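YohF (Salmonella typhimurium, PDB 6WON) probably catalyses the interconversion of acetoin and its oxidised form with a nicotinamide cofactor, as a member of the short-chain dehydrogenase/reductase family. Local coordinates at residues A42-T45 with A46-A50; P213-T216 with H217-A220; V223-L226 with C227-G230; I240-G243 with G244-A248. All blocks are in the same frame, centred on the assembly; numbering follows the deposited sequence.

Interaction 1 of 4, residues A42-T45 with A46-A50; sequences AQET and AKKAA
An intrahelical salt bridge, four residues apart, pairs Glu44 with Lys48 on the outer side of helix 39-50, one helical turn apart. Glu44 OE1 lies 2.5 Å from Lys48 NZ, an unusually short distance whose exact value is doubtful; the ammonium meets the carboxylate on its anti side, 19° out of its plane. Glu44 sends CG away from its backbone N (chi1 -170°) and then bends at chi2, while Lys48 has CG anti to its carbonyl carbon and bends at chi3 and chi4, turning back across the glutamate and bringing NZ also close to Glu44 CG. The other carboxylate oxygen, OE2, rests beside the aliphatic part of Lys47, 3.5 Å from its CD. Lys47 NZ is 4.7 Å from Glu44 OE2, not in contact, and may contribute at most a longer-range attraction.

Helix 39-50 is the crossover of a right-handed beta-alpha-beta unit of the Rossmann fold, linking strands 30-35 and 56-60. Its inner side carries Ala42, Thr45, Ala46 and Ala49: Ala46 packs on Ile33 and Thr58, and Thr45 on Leu22 of helix 15-27, with its hydroxyl bonded to Gly41 O and Ser12 O. Regular backbone bonds accompany the salt bridge, including Ala49 N to Thr45 O at 2.8 Å.

Interaction 2 of 4, residues P213-T216 with H217-A220; sequences PGST and HEIA
Ser215 and Glu218 exchange hydrogen bonds at the start of helix 216-226, each supplying a side-chain acceptor for the other's backbone N-H. Ser215 OG takes the amide of Glu218 at 3.0 Å, and in return Glu218 OE1 receives the amide of Ser215 at 2.9 Å. The second bond is the straighter, with an N-H...O angle of 172°, and it reaches OE1 from the anti side, tilted moderately out of the carboxylate plane. This reciprocal pair is a capping box, with Ser215 as the N-cap.

Side-chain torsions bring the two groups round. Ser215 OG sits between its own backbone N and carbonyl carbon (chi1 72°), facing the first turn, and the extended Glu218 chain runs back past it, so that CG passes 3.3 Å from the hydroxyl oxygen of Ser215. The carboxylate also borders Gly214, whose CA is 3.4 Å from Glu218 OE1. Just inside the helix, Thr216 O accepts two amides: that of Ala220 lies nearly along the carbonyl, and that of Ile219 stands above its plane.

Further out, Glu218 OE2 forms a salt bridge with Arg212 and a hydrogen bond with Ser232 of the second subunit, while His217 NE2 bonds to Glu229 of that subunit. Ile219 faces inward onto Val183 and Ile16. With an arginine, a helix N-terminus and a neighbouring hydroxyl all directed at one buried carboxylate, Glu218 would be expected to remain ionised, linking the helix cap to the subunit interface.

Interaction 3 of 4, residues V223-L226 with C227-G230; sequences VAWL and CSEG
Ser228 holds its hydroxyl between its own backbone N and carbonyl carbon (chi1 83°), and Trp225 swings its indole away from its backbone N (chi1 177°); together these torsions set Ser228 OG above one face of the ring, 3.8 Å from Trp225 CD1. The same hydroxyl donates to the carbonyl of Trp225, with Ser228 OG and Trp225 O 2.7 Å apart. That bond lies in the carbonyl plane and uses a lone pair. A second donor reaches the same oxygen from above the plane: Ser228 N, 2.9 Å from Trp225 O. One carbonyl is thus gripped by the side chain and the backbone of a single residue.

These bonds occur where helix 216-226 gives way to the loop before strand 238-241, the last strand of the Rossmann-type parallel sheet of this family. Cys227 N bonds to Ala224 O, 3.0 Å away, and more weakly to Val223 O. Past the turn, Gly230 brings its carbonyl oxygen within 3.7 Å of Trp225 CZ2, and its amide makes a weak bond to Ser228 OG.

Val223 and Leu226 face the sheet, packing on Val183, whereas the indole points to the second subunit: Trp225 NE1 bonds to Ser221 of that subunit, and the ring meets Trp225 of the same neighbour with the planes about 35° apart. Arg136 bonds to Ser228 O, tying the loop back to strand 135-140.

Interaction 4 of 4, residues I240-G243 with G244-A248; sequences IVDG and GFMLA
Hydrogen bonds to Asp242 dominate the contact, and they use both carboxylate oxygens as well as the backbone carbonyl. Asp242 OD1 accepts the amide of Gly244 at 3.0 Å, which closes an Asx turn. OD2 of the same aspartate takes the amide of Met246 at 2.8 Å. Both donors stand above the carboxylate plane, by 61° and 40° respectively. The carboxylate lies over the turn because chi1 (69°) sets CG between the backbone N and the carbonyl carbon. In the backbone, Phe245 N bonds to Asp242 O over 2.9 Å and completes a type I' beta turn, Asp242 to Phe245, whose two central residues are Gly243 and Gly244. Both have positive phi, and at Gly244 a side chain would run into the preceding carbonyl oxygen.

Van der Waals contacts complete the junction. Asp242 OD2 lies 3.2 Å from Phe245 CB and 3.1 Å from Met246 CG, so the carboxylate is bedded against the starts of both side chains. Ile240 and Met246 cross at about a right angle, Ile240 CD1 meeting Met246 CG at 4.0 Å.

Around this turn lie other chains: Asp242 packs on Thr235 of the second subunit, and Phe245 on Asn249 of the third. An Asp-Gly-Gly turn directly after the last strand of the sheet, here strand 238-241, is a recurrent feature of the short-chain dehydrogenase/reductase fold, where it leads the chain from the sheet into the C-terminal segment.

Interactions 2, 3 and 4 follow one another along the last helix and last strand of the fold: interaction 2 opens helix 216-226, interaction 3 closes it about 16 Å away between centres, and interaction 4 turns the chain out of strand 238-241. Interactions 2 and 4 meet directly, with Ile219 CD1 3.6 Å from Val241 CG1, whereas 3 and 4 remain about 7 Å apart at their nearest atoms. All three border the second subunit, and the link is reciprocal: interaction 2 of each subunit meets interaction 3 of the other. Interaction 1 stands apart, in the beta-alpha-beta unit of strands 30-35 and 56-60, its centre about 32 Å from that of interaction 4.

Interaction 1 of 4, residues A42-T45 with A46-A50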
ATOM      1  N   ALA B  42     -17.761 -10.579 -31.159  1.00 34.94           N
ATOM      2  CA  ALA B  42     -18.720  -9.643 -30.584  1.00 31.52           C
ATOM      3  C   ALA B  42     -20.151 -10.058 -30.916  1.00 32.14           C
ATOM      4  O   ALA B  42     -21.046  -9.949 -30.070  1.00 29.60           O
ATOM      5  CB  ALA B  42     -18.439  -8.232 -31.085  1.00 30.85           C
ATOM      6  N   GLN B  43     -20.377 -10.545 -32.139  1.00 30.47           N
ATOM      7  CA  GLN B  43     -21.701 -11.025 -32.512  1.00 34.70           C
ATOM      8  C   GLN B  43     -22.067 -12.281 -31.740  1.00 38.43           C
ATOM      9  O   GLN B  43     -23.248 -12.516 -31.468  1.00 40.84           O
ATOM     10  CB  GLN B  43     -21.767 -11.281 -34.021  1.00 38.33           C
ATOM     11  CG  GLN B  43     -21.503 -10.028 -34.850  1.00 46.60           C
ATOM     12  CD  GLN B  43     -21.433 -10.275 -36.356  1.00 57.86           C
ATOM     13  OE1 GLN B  43     -21.362 -11.418 -36.820  1.00 63.74           O
ATOM     14  NE2 GLN B  43     -21.442  -9.188 -37.130  1.00 59.51           N
ATOM     15  N   GLU B  44     -21.079 -13.094 -31.372  1.00 41.77           N
ATOM     16  CA  GLU B  44     -21.386 -14.284 -30.591  1.00 43.62           C
ATOM     17  C   GLU B  44     -21.715 -13.938 -29.143  1.00 39.04           C
ATOM     18  O   GLU B  44     -22.565 -14.595 -28.524  1.00 37.91           O
ATOM     19  CB  GLU B  44     -20.220 -15.269 -30.664  1.00 51.72           C
ATOM     20  CG  GLU B  44     -20.525 -16.636 -30.077  1.00 61.10           C
ATOM     21  CD  GLU B  44     -21.711 -17.362 -30.732  1.00 69.82           C
ATOM     22  OE1 GLU B  44     -22.059 -18.453 -30.229  1.00 72.52           O
ATOM     23  OE2 GLU B  44     -22.270 -16.882 -31.753  1.00 72.68           O
ATOM     24  N   THR B  45     -21.063 -12.921 -28.586  1.00 34.91           N
ATOM     25  CA  THR B  45     -21.401 -12.493 -27.237  1.00 33.91           C
ATOM     26  C   THR B  45     -22.810 -11.910 -27.184  1.00 34.13           C
ATOM     27  O   THR B  45     -23.569 -12.186 -26.246  1.00 34.15           O
ATOM     28  CB  THR B  45     -20.369 -11.479 -26.749  1.00 35.54           C
ATOM     29  OG1 THR B  45     -19.063 -12.064 -26.850  1.00 38.45           O
ATOM     30  CG2 THR B  45     -20.649 -11.065 -25.302  1.00 31.66           C
ATOM     31  N   ALA B  46     -23.186 -11.122 -28.197  1.00 31.95           N
ATOM     32  CA  ALA B  46     -24.536 -10.569 -28.239  1.00 27.58           C
ATOM     33  C   ALA B  46     -25.583 -11.669 -28.390  1.00 31.76           C
ATOM     34  O   ALA B  46     -26.638 -11.620 -27.741  1.00 30.92           O
ATOM     35  CB  ALA B  46     -24.646  -9.553 -29.374  1.00 26.69           C
ATOM     36  N   LYS B  47     -25.310 -12.658 -29.250  1.00 32.57           N
ATOM     37  CA  LYS B  47     -26.190 -13.813 -29.381  1.00 35.54           C
ATOM     38  C   LYS B  47     -26.462 -14.447 -28.020  1.00 35.64           C
ATOM     39  O   LYS B  47     -27.618 -14.595 -27.610  1.00 34.01           O
ATOM     40  CB  LYS B  47     -25.563 -14.834 -30.339  1.00 41.76           C
ATOM     41  CG  LYS B  47     -26.365 -16.131 -30.498  1.00 50.00           C
ATOM     42  CD  LYS B  47     -25.760 -17.065 -31.544  1.00 55.51           C
ATOM     43  CE  LYS B  47     -26.848 -17.861 -32.237  1.00 60.47           C
ATOM     44  NZ  LYS B  47     -26.323 -18.661 -33.380  1.00 64.22           N
ATOM     45  N   LYS B  48     -25.401 -14.817 -27.298  1.00 34.99           N
ATOM     46  CA  LYS B  48     -25.589 -15.475 -26.008  1.00 33.81           C
ATOM     47  C   LYS B  48     -26.228 -14.537 -24.992  1.00 32.88           C
ATOM     48  O   LYS B  48     -27.063 -14.967 -24.191  1.00 34.76           O
ATOM     49  CB  LYS B  48     -24.251 -16.002 -25.495  1.00 37.56           C
ATOM     50  CG  LYS B  48     -23.544 -16.927 -26.479  1.00 46.06           C
ATOM     51  CD  LYS B  48     -22.441 -17.723 -25.777  1.00 53.18           C
ATOM     52  CE  LYS B  48     -21.156 -17.797 -26.609  1.00 54.67           C
ATOM     53  NZ  LYS B  48     -21.321 -18.652 -27.819  1.00 53.83           N
ATOM     54  N   ALA B  49     -25.849 -13.253 -25.005  1.00 30.98           N
ATOM     55  CA  ALA B  49     -26.435 -12.301 -24.063  1.00 30.03           C
ATOM     56  C   ALA B  49     -27.949 -12.233 -24.214  1.00 32.77           C
ATOM     57  O   ALA B  49     -28.680 -12.190 -23.219  1.00 35.84           O
ATOM     58  CB  ALA B  49     -25.814 -10.917 -24.258  1.00 26.52           C
ATOM     59  N   ALA B  50     -28.441 -12.258 -25.452  1.00 32.60           N
ATOM     60  CA  ALA B  50     -29.869 -12.083 -25.690  1.00 33.63           C
ATOM     61  C   ALA B  50     -30.678 -13.312 -25.302  1.00 36.51           C
ATOM     62  O   ALA B  50     -31.900 -13.215 -25.156  1.00 39.35           O
ATOM     63  CB  ALA B  50     -30.114 -11.740 -27.159  1.00 33.12           C
TER

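Interaction 2 of 4, residues P213-T216 with H217-A220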
ATOM      1  N   PRO B 213      -3.255 -20.128 -13.589  1.00 25.09           N
ATOM      2  CA  PRO B 213      -3.867 -18.856 -13.965  1.00 28.04           C
ATOM      3  C   PRO B 213      -5.321 -18.839 -13.521  1.00 26.72           C
ATOM      4  O   PRO B 213      -5.902 -19.863 -13.151  1.00 25.26           O
ATOM      5  CB  PRO B 213      -3.722 -18.820 -15.488  1.00 28.50           C
ATOM      6  CG  PRO B 213      -3.687 -20.241 -15.887  1.00 31.68           C
ATOM      7  CD  PRO B 213      -3.061 -21.011 -14.755  1.00 29.24           C
ATOM      8  N   GLY B 214      -5.891 -17.641 -13.518  1.00 28.11           N
ATOM      9  CA  GLY B 214      -7.304 -17.502 -13.255  1.00 29.52           C
ATOM     10  C   GLY B 214      -8.140 -17.725 -14.497  1.00 30.67           C
ATOM     11  O   GLY B 214      -7.646 -17.690 -15.624  1.00 30.23           O
ATOM     12  N   SER B 215      -9.422 -17.999 -14.276  1.00 29.12           N
ATOM     13  CA  SER B 215     -10.404 -18.018 -15.351  1.00 29.32           C
ATOM     14  C   SER B 215     -10.984 -16.621 -15.534  1.00 25.94           C
ATOM     15  O   SER B 215     -10.895 -15.770 -14.647  1.00 21.85           O
ATOM     16  CB  SER B 215     -11.528 -19.008 -15.043  1.00 32.19           C
ATOM     17  OG  SER B 215     -12.350 -18.491 -14.001  1.00 31.81           O
ATOM     18  N   THR B 216     -11.594 -16.386 -16.699  1.00 26.57           N
ATOM     19  CA  THR B 216     -12.274 -15.105 -16.889  1.00 26.96           C
ATOM     20  C   THR B 216     -13.502 -14.987 -15.993  1.00 21.54           C
ATOM     21  O   THR B 216     -13.818 -13.891 -15.520  1.00 23.88           O
ATOM     22  CB  THR B 216     -12.664 -14.907 -18.360  1.00 27.81           C
ATOM     23  OG1 THR B 216     -13.505 -15.984 -18.778  1.00 27.83           O
ATOM     24  CG2 THR B 216     -11.420 -14.859 -19.249  1.00 27.43           C
ATOM     25  N   HIS B 217     -14.191 -16.097 -15.723  1.00 23.30           N
ATOM     26  CA  HIS B 217     -15.295 -16.059 -14.767  1.00 24.09           C
ATOM     27  C   HIS B 217     -14.831 -15.574 -13.392  1.00 24.29           C
ATOM     28  O   HIS B 217     -15.557 -14.845 -12.711  1.00 25.10           O
ATOM     29  CB  HIS B 217     -15.956 -17.431 -14.652  1.00 27.24           C
ATOM     30  CG  HIS B 217     -17.021 -17.484 -13.602  1.00 33.84           C
ATOM     31  ND1 HIS B 217     -18.230 -16.833 -13.737  1.00 34.96           N
ATOM     32  CD2 HIS B 217     -17.046 -18.075 -12.381  1.00 34.86           C
ATOM     33  CE1 HIS B 217     -18.963 -17.038 -12.655  1.00 35.26           C
ATOM     34  NE2 HIS B 217     -18.266 -17.788 -11.816  1.00 35.67           N
ATOM     35  N   GLU B 218     -13.606 -15.921 -12.985  1.00 24.11           N
ATOM     36  CA  GLU B 218     -13.129 -15.495 -11.671  1.00 26.65           C
ATOM     37  C   GLU B 218     -12.887 -13.987 -11.590  1.00 25.38           C
ATOM     38  O   GLU B 218     -12.808 -13.441 -10.479  1.00 22.53           O
ATOM     39  CB  GLU B 218     -11.864 -16.292 -11.280  1.00 27.94           C
ATOM     40  CG  GLU B 218     -12.205 -17.719 -10.814  1.00 30.66           C
ATOM     41  CD  GLU B 218     -11.023 -18.704 -10.775  1.00 32.23           C
ATOM     42  OE1 GLU B 218     -10.026 -18.535 -11.517  1.00 30.18           O
ATOM     43  OE2 GLU B 218     -11.117 -19.674  -9.990  1.00 29.73           O
ATOM     44  N   ILE B 219     -12.774 -13.294 -12.722  1.00 25.84           N
ATOM     45  CA  ILE B 219     -12.816 -11.828 -12.701  1.00 20.78           C
ATOM     46  C   ILE B 219     -14.244 -11.321 -12.842  1.00 22.06           C
ATOM     47  O   ILE B 219     -14.681 -10.428 -12.109  1.00 23.77           O
ATOM     48  CB  ILE B 219     -11.920 -11.239 -13.810  1.00 19.51           C
ATOM     49  CG1 ILE B 219     -10.498 -11.773 -13.705  1.00 22.91           C
ATOM     50  CG2 ILE B 219     -11.930  -9.719 -13.726  1.00 19.77           C
ATOM     51  CD1 ILE B 219      -9.862 -11.494 -12.345  1.00 23.02           C
ATOM     52  N   ALA B 220     -14.979 -11.871 -13.811  1.00 21.76           N
ATOM     53  CA  ALA B 220     -16.345 -11.421 -14.073  1.00 22.62           C
ATOM     54  C   ALA B 220     -17.218 -11.497 -12.821  1.00 21.84           C
ATOM     55  O   ALA B 220     -18.034 -10.605 -12.573  1.00 21.82           O
ATOM     56  CB  ALA B 220     -16.948 -12.250 -15.209  1.00 20.92           C
TER

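Interaction 3 of 4, residues V223-L226 with C227-G230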
ATOM      1  N   VAL B 223     -16.671  -8.388 -10.775  1.00 25.09           N
ATOM      2  CA  VAL B 223     -17.237  -7.260 -11.509  1.00 22.08           C
ATOM      3  C   VAL B 223     -18.757  -7.246 -11.375  1.00 20.72           C
ATOM      4  O   VAL B 223     -19.366  -6.190 -11.140  1.00 21.96           O
ATOM      5  CB  VAL B 223     -16.801  -7.310 -12.986  1.00 24.16           C
ATOM      6  CG1 VAL B 223     -17.593  -6.287 -13.796  1.00 21.41           C
ATOM      7  CG2 VAL B 223     -15.286  -7.052 -13.116  1.00 21.60           C
ATOM      8  N   ALA B 224     -19.393  -8.417 -11.508  1.00 18.85           N
ATOM      9  CA  ALA B 224     -20.843  -8.500 -11.310  1.00 22.07           C
ATOM     10  C   ALA B 224     -21.246  -8.064  -9.905  1.00 23.26           C
ATOM     11  O   ALA B 224     -22.227  -7.331  -9.739  1.00 24.58           O
ATOM     12  CB  ALA B 224     -21.348  -9.920 -11.561  1.00 20.67           C
ATOM     13  N   TRP B 225     -20.523  -8.524  -8.880  1.00 20.16           N
ATOM     14  CA  TRP B 225     -20.875  -8.127  -7.520  1.00 25.51           C
ATOM     15  C   TRP B 225     -20.806  -6.613  -7.356  1.00 25.71           C
ATOM     16  O   TRP B 225     -21.688  -6.012  -6.734  1.00 27.44           O
ATOM     17  CB  TRP B 225     -19.974  -8.814  -6.487  1.00 26.18           C
ATOM     18  CG  TRP B 225     -20.323  -8.335  -5.093  1.00 31.09           C
ATOM     19  CD1 TRP B 225     -21.371  -8.763  -4.314  1.00 29.71           C
ATOM     20  CD2 TRP B 225     -19.670  -7.296  -4.346  1.00 29.04           C
ATOM     21  NE1 TRP B 225     -21.384  -8.075  -3.127  1.00 27.74           N
ATOM     22  CE2 TRP B 225     -20.362  -7.163  -3.125  1.00 26.54           C
ATOM     23  CE3 TRP B 225     -18.567  -6.471  -4.591  1.00 27.29           C
ATOM     24  CZ2 TRP B 225     -19.985  -6.245  -2.151  1.00 23.16           C
ATOM     25  CZ3 TRP B 225     -18.194  -5.557  -3.616  1.00 25.52           C
ATOM     26  CH2 TRP B 225     -18.901  -5.452  -2.413  1.00 23.68           C
ATOM     27  N   LEU B 226     -19.778  -5.978  -7.926  1.00 23.31           N
ATOM     28  CA  LEU B 226     -19.641  -4.526  -7.859  1.00 21.61           C
ATOM     29  C   LEU B 226     -20.792  -3.792  -8.540  1.00 25.71           C
ATOM     30  O   LEU B 226     -21.030  -2.616  -8.239  1.00 27.36           O
ATOM     31  CB  LEU B 226     -18.318  -4.101  -8.485  1.00 20.88           C
ATOM     32  CG  LEU B 226     -17.074  -4.405  -7.639  1.00 22.63           C
ATOM     33  CD1 LEU B 226     -15.819  -4.193  -8.445  1.00 22.01           C
ATOM     34  CD2 LEU B 226     -17.046  -3.539  -6.377  1.00 22.66           C
ATOM     35  N   CYS B 227     -21.504  -4.446  -9.453  1.00 25.68           N
ATOM     36  CA  CYS B 227     -22.678  -3.852 -10.079  1.00 27.56           C
ATOM     37  C   CYS B 227     -23.967  -4.167  -9.335  1.00 31.70           C
ATOM     38  O   CYS B 227     -25.037  -3.722  -9.767  1.00 34.08           O
ATOM     39  CB  CYS B 227     -22.800  -4.319 -11.538  1.00 26.42           C
ATOM     40  SG  CYS B 227     -21.366  -3.883 -12.534  1.00 28.48           S
ATOM     41  N   SER B 228     -23.894  -4.910  -8.236  1.00 34.35           N
ATOM     42  CA  SER B 228     -25.075  -5.339  -7.505  1.00 35.75           C
ATOM     43  C   SER B 228     -25.393  -4.374  -6.360  1.00 31.04           C
ATOM     44  O   SER B 228     -24.572  -3.545  -5.963  1.00 26.42           O
ATOM     45  CB  SER B 228     -24.864  -6.752  -6.968  1.00 34.53           C
ATOM     46  OG  SER B 228     -24.141  -6.674  -5.760  1.00 31.37           O
ATOM     47  N   GLU B 229     -26.618  -4.501  -5.835  1.00 29.44           N
ATOM     48  CA  GLU B 229     -27.071  -3.656  -4.733  1.00 29.79           C
ATOM     49  C   GLU B 229     -26.195  -3.811  -3.498  1.00 30.15           C
ATOM     50  O   GLU B 229     -26.034  -2.853  -2.734  1.00 33.47           O
ATOM     51  CB  GLU B 229     -28.523  -3.991  -4.385  1.00 35.65           C
ATOM     52  CG  GLU B 229     -28.738  -5.436  -3.927  1.00 38.77           C
ATOM     53  CD  GLU B 229     -28.511  -5.633  -2.427  1.00 42.61           C
ATOM     54  OE1 GLU B 229     -28.809  -4.703  -1.639  1.00 41.20           O
ATOM     55  OE2 GLU B 229     -28.014  -6.719  -2.038  1.00 43.82           O
ATOM     56  N   GLY B 230     -25.620  -4.998  -3.281  1.00 26.36           N
ATOM     57  CA  GLY B 230     -24.795  -5.219  -2.097  1.00 27.34           C
ATOM     58  C   GLY B 230     -23.510  -4.407  -2.054  1.00 28.60           C
ATOM     59  O   GLY B 230     -22.927  -4.246  -0.972  1.00 30.15           O
TER

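Interaction 4 of 4, residues I240-G243 with G244-A248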
ATOM      1  N   ILE B 240      -8.061  -6.863  -5.800  1.00 22.44           N
ATOM      2  CA  ILE B 240      -7.073  -7.662  -6.516  1.00 22.58           C
ATOM      3  C   ILE B 240      -7.499  -9.121  -6.512  1.00 22.30           C
ATOM      4  O   ILE B 240      -7.732  -9.710  -5.447  1.00 23.89           O
ATOM      5  CB  ILE B 240      -5.679  -7.491  -5.891  1.00 21.58           C
ATOM      6  CG1 ILE B 240      -5.229  -6.030  -6.004  1.00 23.01           C
ATOM      7  CG2 ILE B 240      -4.680  -8.449  -6.530  1.00 22.94           C
ATOM      8  CD1 ILE B 240      -3.931  -5.742  -5.224  1.00 23.15           C
ATOM      9  N   VAL B 241      -7.588  -9.704  -7.694  1.00 24.95           N
ATOM     10  CA  VAL B 241      -8.001 -11.095  -7.884  1.00 26.00           C
ATOM     11  C   VAL B 241      -6.829 -11.774  -8.580  1.00 27.19           C
ATOM     12  O   VAL B 241      -6.690 -11.713  -9.804  1.00 24.24           O
ATOM     13  CB  VAL B 241      -9.288 -11.217  -8.707  1.00 27.93           C
ATOM     14  CG1 VAL B 241      -9.645 -12.671  -8.945  1.00 22.82           C
ATOM     15  CG2 VAL B 241     -10.453 -10.476  -8.020  1.00 29.39           C
ATOM     16  N   ASP B 242      -5.948 -12.417  -7.802  1.00 25.96           N
ATOM     17  CA  ASP B 242      -4.669 -12.792  -8.389  1.00 24.58           C
ATOM     18  C   ASP B 242      -4.123 -14.127  -7.894  1.00 23.87           C
ATOM     19  O   ASP B 242      -2.922 -14.386  -8.057  1.00 26.55           O
ATOM     20  CB  ASP B 242      -3.647 -11.688  -8.108  1.00 24.63           C
ATOM     21  CG  ASP B 242      -3.266 -11.597  -6.628  1.00 25.24           C
ATOM     22  OD1 ASP B 242      -3.917 -12.241  -5.769  1.00 22.76           O
ATOM     23  OD2 ASP B 242      -2.306 -10.864  -6.320  1.00 23.95           O
ATOM     24  N   GLY B 243      -4.955 -14.973  -7.289  1.00 23.55           N
ATOM     25  CA  GLY B 243      -4.498 -16.252  -6.762  1.00 26.10           C
ATOM     26  C   GLY B 243      -3.289 -16.166  -5.844  1.00 26.30           C
ATOM     27  O   GLY B 243      -2.488 -17.105  -5.761  1.00 27.19           O
ATOM     28  N   GLY B 244      -3.133 -15.030  -5.164  1.00 27.03           N
ATOM     29  CA  GLY B 244      -2.019 -14.826  -4.257  1.00 27.25           C
ATOM     30  C   GLY B 244      -0.785 -14.221  -4.885  1.00 28.35           C
ATOM     31  O   GLY B 244       0.265 -14.183  -4.228  1.00 22.13           O
ATOM     32  N   PHE B 245      -0.881 -13.749  -6.136  1.00 27.04           N
ATOM     33  CA  PHE B 245       0.256 -13.138  -6.826  1.00 27.10           C
ATOM     34  C   PHE B 245       0.991 -12.129  -5.940  1.00 25.95           C
ATOM     35  O   PHE B 245       2.219 -12.167  -5.830  1.00 23.72           O
ATOM     36  CB  PHE B 245      -0.245 -12.477  -8.118  1.00 28.22           C
ATOM     37  CG  PHE B 245       0.843 -11.913  -9.007  1.00 29.92           C
ATOM     38  CD1 PHE B 245       1.359 -10.638  -8.777  1.00 27.72           C
ATOM     39  CD2 PHE B 245       1.301 -12.628 -10.106  1.00 31.51           C
ATOM     40  CE1 PHE B 245       2.344 -10.106  -9.622  1.00 28.32           C
ATOM     41  CE2 PHE B 245       2.277 -12.100 -10.957  1.00 32.88           C
ATOM     42  CZ  PHE B 245       2.799 -10.843 -10.711  1.00 31.91           C
ATOM     43  N   MET B 246       0.248 -11.229  -5.290  1.00 23.00           N
ATOM     44  CA  MET B 246       0.862 -10.183  -4.476  1.00 24.76           C
ATOM     45  C   MET B 246       1.539 -10.731  -3.221  1.00 26.83           C
ATOM     46  O   MET B 246       2.359 -10.030  -2.620  1.00 25.09           O
ATOM     47  CB  MET B 246      -0.188  -9.149  -4.047  1.00 25.35           C
ATOM     48  CG  MET B 246      -0.870  -8.366  -5.170  1.00 26.00           C
ATOM     49  SD  MET B 246       0.256  -7.489  -6.271  1.00 30.51           S
ATOM     50  CE  MET B 246       0.857  -6.123  -5.278  1.00 30.11           C
ATOM     51  N   LEU B 247       1.208 -11.953  -2.799  1.00 26.07           N
ATOM     52  CA  LEU B 247       1.869 -12.543  -1.639  1.00 26.43           C
ATOM     53  C   LEU B 247       3.271 -13.058  -1.938  1.00 29.22           C
ATOM     54  O   LEU B 247       4.046 -13.292  -0.997  1.00 30.34           O
ATOM     55  CB  LEU B 247       1.029 -13.699  -1.095  1.00 26.08           C
ATOM     56  CG  LEU B 247      -0.424 -13.342  -0.766  1.00 26.07           C
ATOM     57  CD1 LEU B 247      -1.252 -14.591  -0.520  1.00 25.96           C
ATOM     58  CD2 LEU B 247      -0.469 -12.414   0.436  1.00 25.63           C
ATOM     59  N   ALA B 248       3.611 -13.271  -3.211  1.00 28.59           N
ATOM     60  CA  ALA B 248       4.839 -13.975  -3.578  1.00 30.48           C
ATOM     61  C   ALA B 248       5.994 -12.982  -3.706  1.00 33.46           C
ATOM     62  O   ALA B 248       5.997 -12.128  -4.596  1.00 37.79           O
ATOM     63  CB  ALA B 248       4.629 -14.755  -4.872  1.00 31.77           C
TER